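Local coordinates for D-alanine--D-alanine ligase (Acinetobacter baumannii ACICU, PDB 5D8D), which joins two D-alanine molecules into D-alanyl-D-alanine at the cost of ATP, a step of peptidoglycan synthesis in cell wall formation, at residues Ile139-Glu144 with Glu164-His169. Numbering follows the deposited sequence.
Sequences IKPVHE and EKATQH
Ile-139 meets Ala-166 of the helix through one methyl: its CG2 lies 4.3 Å from Ala-166 CB. The longer branch of Ile-139 leads away from the helix, and the side chain also touches Val-173 and Ala-175 of the neighbouring strand 173-177. Lys-140 points to the other side of the strand. Its NZ forms a salt bridge with Glu-176, and its side chain comes within about 5 Å of that of Glu-268, a predicted magnesium ligand. Pro-141 turns back toward the helix. Its backbone N is 3.8 Å from Ala-166 CB, and its ring carbon CD is 4.1 Å from the same methyl. Pro-141 CB approaches His-169 CB at 4.2 Å, three residues further on. The small side chain of Ala-166 thus lets the backbones come close, with the CA atoms of Pro-141 and Ala-166 4.9 Å apart.

After the strand the chain turns, and Glu-144 reaches back to His-169. The Glu-144 chain bends at chi2 (-76°). Its CG packs 3.6 Å from His-169 CB. Its OE2 approaches the ring obliquely, 3.1 Å from His-169 CD2. The two side chains cross at about a right angle, with carboxylate and ring planes 52° apart. This is a carbon-to-oxygen contact, not a salt bridge. Glu-144 OE1 lies close to Glu-20 OE1, and this pairing of two acidic groups may disfavour both being charged.

No hydrogen bond joins the two segments. The strand at residues 139-141 and the helix at residues 164-169 run nearly parallel, 9° apart. The helix packs on one face of the four-stranded antiparallel sheet, while Lys-140 projects from the other. This alpha/beta layering is characteristic of the central domain of ATP-grasp ligases, and both segments fall within the predicted ATP-binding region.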
loop_
_atom_site.group_PDB
_atom_site.type_symbol
_atom_site.label_atom_id
_atom_site.label_comp_id
_atom_site.label_asym_id
_atom_site.label_seq_id
_atom_site.Cartn_x
_atom_site.Cartn_y
_atom_site.Cartn_z
ATOM N N ILE A 139 7.372 -11.334 19.175
ATOM C CA ILE A 139 6.104 -11.595 18.464
ATOM C C ILE A 139 5.317 -10.291 18.439
ATOM O O ILE A 139 5.018 -9.739 19.504
ATOM C CB ILE A 139 5.241 -12.687 19.181
ATOM C CG1 ILE A 139 6.021 -14.012 19.362
ATOM C CG2 ILE A 139 3.918 -12.920 18.449
ATOM C CD1 ILE A 139 6.440 -14.691 18.073
ATOM N N LYS A 140 4.983 -9.795 17.248
ATOM C CA LYS A 140 4.232 -8.534 17.132
ATOM C C LYS A 140 3.109 -8.626 16.104
ATOM O O LYS A 140 3.252 -9.346 15.113
ATOM C CB LYS A 140 5.167 -7.331 16.846
ATOM C CG LYS A 140 6.230 -7.523 15.773
ATOM C CD LYS A 140 7.085 -6.270 15.578
ATOM C CE LYS A 140 8.104 -6.068 16.691
ATOM N NZ LYS A 140 9.065 -4.969 16.357
ATOM N N PRO A 141 1.982 -7.905 16.344
ATOM C CA PRO A 141 0.942 -7.861 15.319
ATOM C C PRO A 141 1.493 -7.089 14.139
ATOM O O PRO A 141 2.169 -6.068 14.328
ATOM C CB PRO A 141 -0.205 -7.094 15.986
ATOM C CG PRO A 141 0.472 -6.195 16.957
ATOM C CD PRO A 141 1.692 -6.955 17.442
ATOM N N VAL A 142 1.222 -7.605 12.946
ATOM C CA VAL A 142 1.732 -7.041 11.704
ATOM C C VAL A 142 1.224 -5.609 11.430
ATOM O O VAL A 142 1.978 -4.796 10.881
ATOM C CB VAL A 142 1.369 -7.976 10.529
ATOM C CG1 VAL A 142 1.665 -7.329 9.190
ATOM C CG2 VAL A 142 2.109 -9.301 10.677
ATOM N N HIS A 143 -0.027 -5.300 11.810
ATOM C CA HIS A 143 -0.698 -4.092 11.301
ATOM C C HIS A 143 -0.908 -2.947 12.281
ATOM O O HIS A 143 -1.185 -1.827 11.826
ATOM C CB HIS A 143 -2.039 -4.427 10.625
ATOM C CG HIS A 143 -1.898 -5.054 9.277
ATOM N ND1 HIS A 143 -2.191 -6.382 9.040
ATOM C CD2 HIS A 143 -1.498 -4.534 8.094
ATOM C CE1 HIS A 143 -1.968 -6.653 7.765
ATOM N NE2 HIS A 143 -1.554 -5.547 7.167
ATOM N N GLU A 144 -0.749 -3.166 13.590
ATOM C CA GLU A 144 -0.953 -2.054 14.561
ATOM C C GLU A 144 -0.084 -0.775 14.339
ATOM O O GLU A 144 -0.405 0.288 14.895
ATOM C CB GLU A 144 -0.861 -2.548 16.013
ATOM C CG GLU A 144 -2.095 -3.321 16.480
ATOM C CD GLU A 144 -3.316 -2.442 16.808
ATOM O OE1 GLU A 144 -3.542 -1.394 16.160
ATOM O OE2 GLU A 144 -4.084 -2.808 17.725
ATOM N N GLU A 164 -1.418 -15.170 21.268
ATOM C CA GLU A 164 -2.779 -14.683 21.600
ATOM C C GLU A 164 -2.834 -13.213 22.091
ATOM O O GLU A 164 -3.901 -12.594 22.027
ATOM C CB GLU A 164 -3.501 -15.611 22.607
ATOM C CG GLU A 164 -3.486 -17.100 22.264
ATOM C CD GLU A 164 -3.516 -17.392 20.769
ATOM O OE1 GLU A 164 -4.471 -16.949 20.093
ATOM O OE2 GLU A 164 -2.576 -18.054 20.269
ATOM N N LYS A 165 -1.717 -12.674 22.592
ATOM C CA LYS A 165 -1.565 -11.210 22.790
ATOM C C LYS A 165 -1.769 -10.467 21.453
ATOM O O LYS A 165 -2.612 -9.565 21.349
ATOM C CB LYS A 165 -0.179 -10.839 23.401
ATOM C CG LYS A 165 -0.171 -10.351 24.854
ATOM C CD LYS A 165 -0.049 -8.832 24.990
ATOM C CE LYS A 165 -1.296 -8.096 24.497
ATOM N NZ LYS A 165 -2.544 -8.406 25.259
ATOM N N ALA A 166 -0.997 -10.879 20.444
ATOM C CA ALA A 166 -1.036 -10.293 19.092
ATOM C C ALA A 166 -2.302 -10.650 18.279
ATOM O O ALA A 166 -2.720 -9.859 17.434
ATOM C CB ALA A 166 0.228 -10.680 18.315
ATOM N N THR A 167 -2.892 -11.827 18.527
ATOM C CA THR A 167 -4.084 -12.306 17.790
ATOM C C THR A 167 -5.353 -11.496 18.105
ATOM O O THR A 167 -6.264 -11.476 17.277
ATOM C CB THR A 167 -4.309 -13.844 17.971
ATOM O OG1 THR A 167 -3.218 -14.554 17.366
ATOM C CG2 THR A 167 -5.635 -14.347 17.341
ATOM N N GLN A 168 -5.409 -10.840 19.274
ATOM C CA GLN A 168 -6.470 -9.843 19.577
ATOM C C GLN A 168 -6.458 -8.705 18.543
ATOM O O GLN A 168 -7.497 -8.373 17.955
ATOM C CB GLN A 168 -6.322 -9.278 21.017
ATOM C CG GLN A 168 -7.102 -7.984 21.369
ATOM C CD GLN A 168 -8.522 -8.189 21.921
ATOM O OE1 GLN A 168 -8.762 -9.054 22.761
ATOM N NE2 GLN A 168 -9.458 -7.358 21.474
ATOM N N HIS A 169 -5.271 -8.132 18.328
ATOM C CA HIS A 169 -5.079 -6.965 17.448
ATOM C C HIS A 169 -4.951 -7.303 15.949
ATOM O O HIS A 169 -5.036 -6.388 15.119
ATOM C CB HIS A 169 -3.830 -6.168 17.879
ATOM C CG HIS A 169 -3.830 -5.757 19.324
ATOM N ND1 HIS A 169 -3.033 -6.367 20.269
ATOM C CD2 HIS A 169 -4.538 -4.810 19.986
ATOM C CE1 HIS A 169 -3.248 -5.813 21.449
ATOM N NE2 HIS A 169 -4.155 -4.863 21.304
#